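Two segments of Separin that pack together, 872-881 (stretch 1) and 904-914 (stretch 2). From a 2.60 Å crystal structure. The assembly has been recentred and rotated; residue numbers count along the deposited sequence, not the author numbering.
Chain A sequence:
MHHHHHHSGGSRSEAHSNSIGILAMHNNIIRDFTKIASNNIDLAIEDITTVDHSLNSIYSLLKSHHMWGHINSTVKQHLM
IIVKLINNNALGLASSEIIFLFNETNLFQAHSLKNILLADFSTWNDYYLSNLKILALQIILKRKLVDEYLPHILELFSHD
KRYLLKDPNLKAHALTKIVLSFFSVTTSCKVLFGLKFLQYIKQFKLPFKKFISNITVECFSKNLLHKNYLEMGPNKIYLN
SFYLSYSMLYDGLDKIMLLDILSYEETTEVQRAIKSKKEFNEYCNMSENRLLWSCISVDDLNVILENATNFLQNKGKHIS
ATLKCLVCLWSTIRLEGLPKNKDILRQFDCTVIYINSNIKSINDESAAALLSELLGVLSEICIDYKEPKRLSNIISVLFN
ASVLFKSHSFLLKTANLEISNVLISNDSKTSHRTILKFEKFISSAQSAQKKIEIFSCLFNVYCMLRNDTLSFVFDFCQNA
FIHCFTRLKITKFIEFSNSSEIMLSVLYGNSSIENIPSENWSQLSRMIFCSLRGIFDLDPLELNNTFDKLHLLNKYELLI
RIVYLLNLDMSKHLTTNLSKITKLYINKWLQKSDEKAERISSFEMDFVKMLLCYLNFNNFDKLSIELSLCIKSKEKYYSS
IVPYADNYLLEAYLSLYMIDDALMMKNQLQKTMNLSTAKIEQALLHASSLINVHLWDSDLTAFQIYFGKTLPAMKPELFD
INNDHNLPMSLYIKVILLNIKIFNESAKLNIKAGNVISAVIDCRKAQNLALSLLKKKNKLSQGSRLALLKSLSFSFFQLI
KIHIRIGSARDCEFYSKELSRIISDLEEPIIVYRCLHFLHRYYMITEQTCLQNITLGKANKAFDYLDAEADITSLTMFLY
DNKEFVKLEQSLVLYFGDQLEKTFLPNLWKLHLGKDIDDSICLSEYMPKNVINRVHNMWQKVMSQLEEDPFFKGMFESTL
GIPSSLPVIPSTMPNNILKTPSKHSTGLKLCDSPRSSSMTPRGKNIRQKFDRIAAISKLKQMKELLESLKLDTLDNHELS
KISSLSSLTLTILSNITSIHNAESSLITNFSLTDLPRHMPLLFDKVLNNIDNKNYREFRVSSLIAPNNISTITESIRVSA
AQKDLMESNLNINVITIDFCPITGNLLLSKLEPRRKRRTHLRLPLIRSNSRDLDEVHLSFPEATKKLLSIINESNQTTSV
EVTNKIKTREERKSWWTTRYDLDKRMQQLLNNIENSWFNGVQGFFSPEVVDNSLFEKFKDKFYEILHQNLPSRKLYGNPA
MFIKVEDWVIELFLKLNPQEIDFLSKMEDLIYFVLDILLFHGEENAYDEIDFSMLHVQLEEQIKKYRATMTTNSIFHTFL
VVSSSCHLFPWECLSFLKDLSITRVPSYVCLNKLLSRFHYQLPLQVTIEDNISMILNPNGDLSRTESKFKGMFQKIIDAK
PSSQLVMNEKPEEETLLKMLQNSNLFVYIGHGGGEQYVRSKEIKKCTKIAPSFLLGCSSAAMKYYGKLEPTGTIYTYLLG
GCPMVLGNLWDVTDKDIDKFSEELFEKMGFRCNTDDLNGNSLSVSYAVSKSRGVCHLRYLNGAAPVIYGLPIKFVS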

# COMPACT_ATOMS: atom_id res chain seq x y z
N ILE A 872 8.07 -7.27 15.84
CA ILE A 872 7.57 -8.35 16.69
C ILE A 872 6.49 -9.17 15.96
O ILE A 872 6.43 -10.37 16.12
N THR A 873 5.69 -8.52 15.13
CA THR A 873 4.65 -9.23 14.40
C THR A 873 5.24 -10.17 13.32
O THR A 873 4.68 -11.24 13.08
N SER A 874 6.38 -9.84 12.71
CA SER A 874 7.04 -10.82 11.84
C SER A 874 7.74 -11.93 12.63
O SER A 874 7.88 -13.04 12.13
N LEU A 875 8.21 -11.62 13.83
CA LEU A 875 8.94 -12.59 14.65
C LEU A 875 8.00 -13.67 15.19
O LEU A 875 8.31 -14.87 15.14
N THR A 876 6.84 -13.24 15.71
CA THR A 876 5.87 -14.20 16.21
C THR A 876 5.37 -15.09 15.07
O THR A 876 5.17 -16.29 15.27
N MET A 877 5.21 -14.52 13.88
CA MET A 877 4.87 -15.33 12.72
C MET A 877 5.96 -16.35 12.42
O MET A 877 5.67 -17.49 12.08
N PHE A 878 7.21 -15.94 12.56
CA PHE A 878 8.30 -16.87 12.31
C PHE A 878 8.32 -17.97 13.38
O PHE A 878 8.48 -19.15 13.05
N LEU A 879 8.14 -17.58 14.64
CA LEU A 879 8.21 -18.52 15.77
C LEU A 879 7.08 -19.55 15.71
O LEU A 879 7.29 -20.73 15.98
N TYR A 880 5.89 -19.07 15.35
CA TYR A 880 4.73 -19.92 15.10
C TYR A 880 4.97 -20.98 14.03
O TYR A 880 4.83 -22.16 14.28
N ASP A 881 5.31 -20.52 12.83
CA ASP A 881 5.70 -21.39 11.74
C ASP A 881 6.66 -22.47 12.18
O ASP A 881 6.59 -23.59 11.68
N PHE A 904 -3.72 -6.26 22.89
CA PHE A 904 -4.43 -7.53 22.73
C PHE A 904 -3.57 -8.55 22.00
O PHE A 904 -4.00 -9.68 21.79
N LEU A 905 -2.37 -8.16 21.60
CA LEU A 905 -1.55 -9.02 20.75
C LEU A 905 -1.15 -10.35 21.42
O LEU A 905 -1.19 -11.38 20.77
N PRO A 906 -0.77 -10.36 22.71
CA PRO A 906 -0.48 -11.72 23.21
C PRO A 906 -1.72 -12.63 23.42
O PRO A 906 -1.62 -13.88 23.40
N ASN A 907 -2.88 -12.00 23.60
CA ASN A 907 -4.16 -12.71 23.63
C ASN A 907 -4.67 -13.15 22.27
O ASN A 907 -5.34 -14.18 22.15
N LEU A 908 -4.37 -12.36 21.24
CA LEU A 908 -4.69 -12.74 19.87
C LEU A 908 -3.92 -13.99 19.51
O LEU A 908 -4.47 -14.93 18.92
N TRP A 909 -2.64 -14.03 19.89
CA TRP A 909 -1.83 -15.22 19.66
C TRP A 909 -2.30 -16.42 20.47
O TRP A 909 -2.10 -17.57 20.06
N LYS A 910 -2.95 -16.17 21.61
CA LYS A 910 -3.51 -17.28 22.37
C LYS A 910 -4.64 -17.92 21.56
O LYS A 910 -4.64 -19.12 21.34
N LEU A 911 -5.54 -17.07 21.06
CA LEU A 911 -6.56 -17.50 20.10
C LEU A 911 -6.01 -18.24 18.87
O LEU A 911 -6.63 -19.18 18.42
N HIS A 912 -4.86 -17.85 18.32
CA HIS A 912 -4.34 -18.59 17.16
C HIS A 912 -3.79 -19.95 17.57
O HIS A 912 -3.67 -20.86 16.75
N LEU A 913 -3.42 -20.08 18.83
CA LEU A 913 -2.81 -21.31 19.31
C LEU A 913 -3.86 -22.26 19.89
O LEU A 913 -3.51 -23.32 20.43
N GLY A 914 -5.13 -21.87 19.77
CA GLY A 914 -6.23 -22.75 20.12
C GLY A 914 -6.87 -22.44 21.46
O GLY A 914 -8.00 -22.84 21.69

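The two segments form a small, loosely spaced helix-helix contact, largely apolar, in which Trp909 fills the gap between two roughly parallel helices. Their axes run at 24° to each other and approach no closer than 12.4 Å, a spacing bridged mainly by the large rings of Trp909 and Tyr880, with smaller side chains alongside; together the two surfaces bury 350 Å². Three rungs set the register, Thr873 facing Leu905, Thr876 facing Trp909 and Tyr880 facing Leu913, in steps of three or four residues that bring the same side of each helix to the contact turn after turn.

At the first rung Leu905 (chi1 t, chi2 p) points toward the other helix, and its CD2 lies 4.0 Å from CG2 of Thr873, a p rotamer whose CA-to-CB bond runs sideways. One turn on, Trp909 also points across. With chi1 -89° and chi2 107°, Trp909 brings its CZ2 to 3.9 Å from Met877 N and 4.3 Å from Met877 CG, the methionine side chain being extended beyond an m chi1. Thr876, another p rotamer, points toward stretch 2 and places OG1 3.1 Å from Trp909 NE1. Thr876 OG1 also lies 3.2 Å from Ile872 O, one turn back in its own helix.

Tyr880, with chi1 t, reaches across at the last rung. Trp909 CZ3 sits over one face of its ring, 3.4 Å from Tyr880 CD1, and the ring planes meet obliquely at 51°. At the tyrosine edge, Leu913 CD2 comes within 3.5 Å of Tyr880 CE1; the leucine starts sideways, but its m,t rotamer brings its end nearer. His912 starts toward stretch 1, but its imidazole leads away; separately, the backbone O of His912 lies 3.6 Å from Tyr880 OH. Gly914, with positive phi, then closes the second helix in a Schellman motif.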

# COMPACT_ATOMS: atom_id res chain seq x y z
CB ILE A 872 7.01 -7.83 18.05
CG1 ILE A 872 6.61 -9.00 18.95
CG2 ILE A 872 5.82 -6.91 17.86
CD1 ILE A 872 7.69 -10.06 19.12
CB THR A 873 3.62 -8.25 13.77
OG1 THR A 873 4.26 -7.35 12.87
CG2 THR A 873 2.94 -7.43 14.84
CB SER A 874 8.08 -10.16 10.93
OG SER A 874 7.49 -9.49 9.85
CB LEU A 875 9.66 -11.91 15.81
CG LEU A 875 10.37 -12.87 16.77
CD1 LEU A 875 11.54 -13.60 16.13
CD2 LEU A 875 10.79 -12.15 18.03
CB THR A 876 4.70 -13.50 16.91
OG1 THR A 876 4.09 -12.56 16.03
CG2 THR A 876 5.19 -12.78 18.16
CB MET A 877 4.64 -14.46 11.49
CG MET A 877 3.39 -13.62 11.57
SD MET A 877 3.16 -12.64 10.07
CE MET A 877 1.63 -11.81 10.52
CB PHE A 878 9.63 -16.11 12.26
CG PHE A 878 10.84 -16.99 12.09
CD1 PHE A 878 11.17 -17.52 10.85
CD2 PHE A 878 11.67 -17.27 13.17
CE1 PHE A 878 12.31 -18.31 10.69
CE2 PHE A 878 12.80 -18.06 13.01
CZ PHE A 878 13.12 -18.58 11.78
CB LEU A 879 8.16 -17.76 17.09
CG LEU A 879 9.41 -16.92 17.36
CD1 LEU A 879 9.34 -16.22 18.70
CD2 LEU A 879 10.63 -17.80 17.28
CB TYR A 880 3.56 -19.05 14.68
CG TYR A 880 2.26 -19.78 14.53
CD1 TYR A 880 1.57 -20.22 15.64
CD2 TYR A 880 1.72 -20.02 13.27
CE1 TYR A 880 0.38 -20.87 15.52
CE2 TYR A 880 0.51 -20.67 13.14
CZ TYR A 880 -0.15 -21.10 14.27
OH TYR A 880 -1.36 -21.75 14.17
CB ASP A 881 6.36 -20.61 10.60
CG ASP A 881 5.36 -19.90 9.72
OD1 ASP A 881 4.21 -20.35 9.67
OD2 ASP A 881 5.73 -18.90 9.06
CB PHE A 904 -5.74 -7.31 21.97
CG PHE A 904 -6.62 -8.52 21.89
CD1 PHE A 904 -7.24 -9.02 23.02
CD2 PHE A 904 -6.82 -9.17 20.69
CE1 PHE A 904 -8.06 -10.13 22.95
CE2 PHE A 904 -7.64 -10.28 20.60
CZ PHE A 904 -8.25 -10.77 21.74
CB LEU A 905 -0.31 -8.26 20.27
CG LEU A 905 0.51 -8.91 19.17
CD1 LEU A 905 -0.40 -9.43 18.09
CD2 LEU A 905 1.47 -7.91 18.58
CB PRO A 906 0.24 -11.45 24.54
CG PRO A 906 -0.02 -10.02 24.87
CD PRO A 906 -0.26 -9.30 23.60
CB ASN A 907 -5.21 -11.83 24.30
CG ASN A 907 -5.33 -12.13 25.76
OD1 ASN A 907 -4.93 -13.22 26.21
ND2 ASN A 907 -5.88 -11.19 26.52
CB LEU A 908 -4.37 -11.60 18.91
CG LEU A 908 -4.79 -11.78 17.46
CD1 LEU A 908 -6.23 -12.18 17.38
CD2 LEU A 908 -4.59 -10.47 16.76
CB TRP A 909 -0.35 -14.93 19.94
CG TRP A 909 0.32 -14.41 18.70
CD1 TRP A 909 0.73 -13.13 18.45
CD2 TRP A 909 0.59 -15.16 17.51
NE1 TRP A 909 1.25 -13.05 17.18
CE2 TRP A 909 1.18 -14.28 16.58
CE3 TRP A 909 0.39 -16.50 17.13
CZ2 TRP A 909 1.58 -14.69 15.31
CZ3 TRP A 909 0.80 -16.90 15.86
CH2 TRP A 909 1.38 -16.00 14.97
CB LYS A 910 -3.98 -16.81 23.74
CG LYS A 910 -2.85 -16.80 24.75
CD LYS A 910 -3.20 -16.06 26.03
CE LYS A 910 -1.95 -15.96 26.91
NZ LYS A 910 -2.14 -15.38 28.29
CB LEU A 911 -7.40 -16.31 19.63
CG LEU A 911 -8.07 -15.47 20.71
CD1 LEU A 911 -9.14 -14.57 20.12
CD2 LEU A 911 -8.64 -16.35 21.78
CB HIS A 912 -3.25 -17.82 16.42
CG HIS A 912 -3.75 -16.65 15.65
ND1 HIS A 912 -3.01 -15.50 15.46
CD2 HIS A 912 -4.94 -16.44 15.02
CE1 HIS A 912 -3.72 -14.63 14.76
NE2 HIS A 912 -4.89 -15.17 14.48
CB LEU A 913 -1.74 -20.99 20.34
CG LEU A 913 -0.46 -20.34 19.82
CD1 LEU A 913 0.34 -19.86 21.00
CD2 LEU A 913 0.36 -21.32 18.98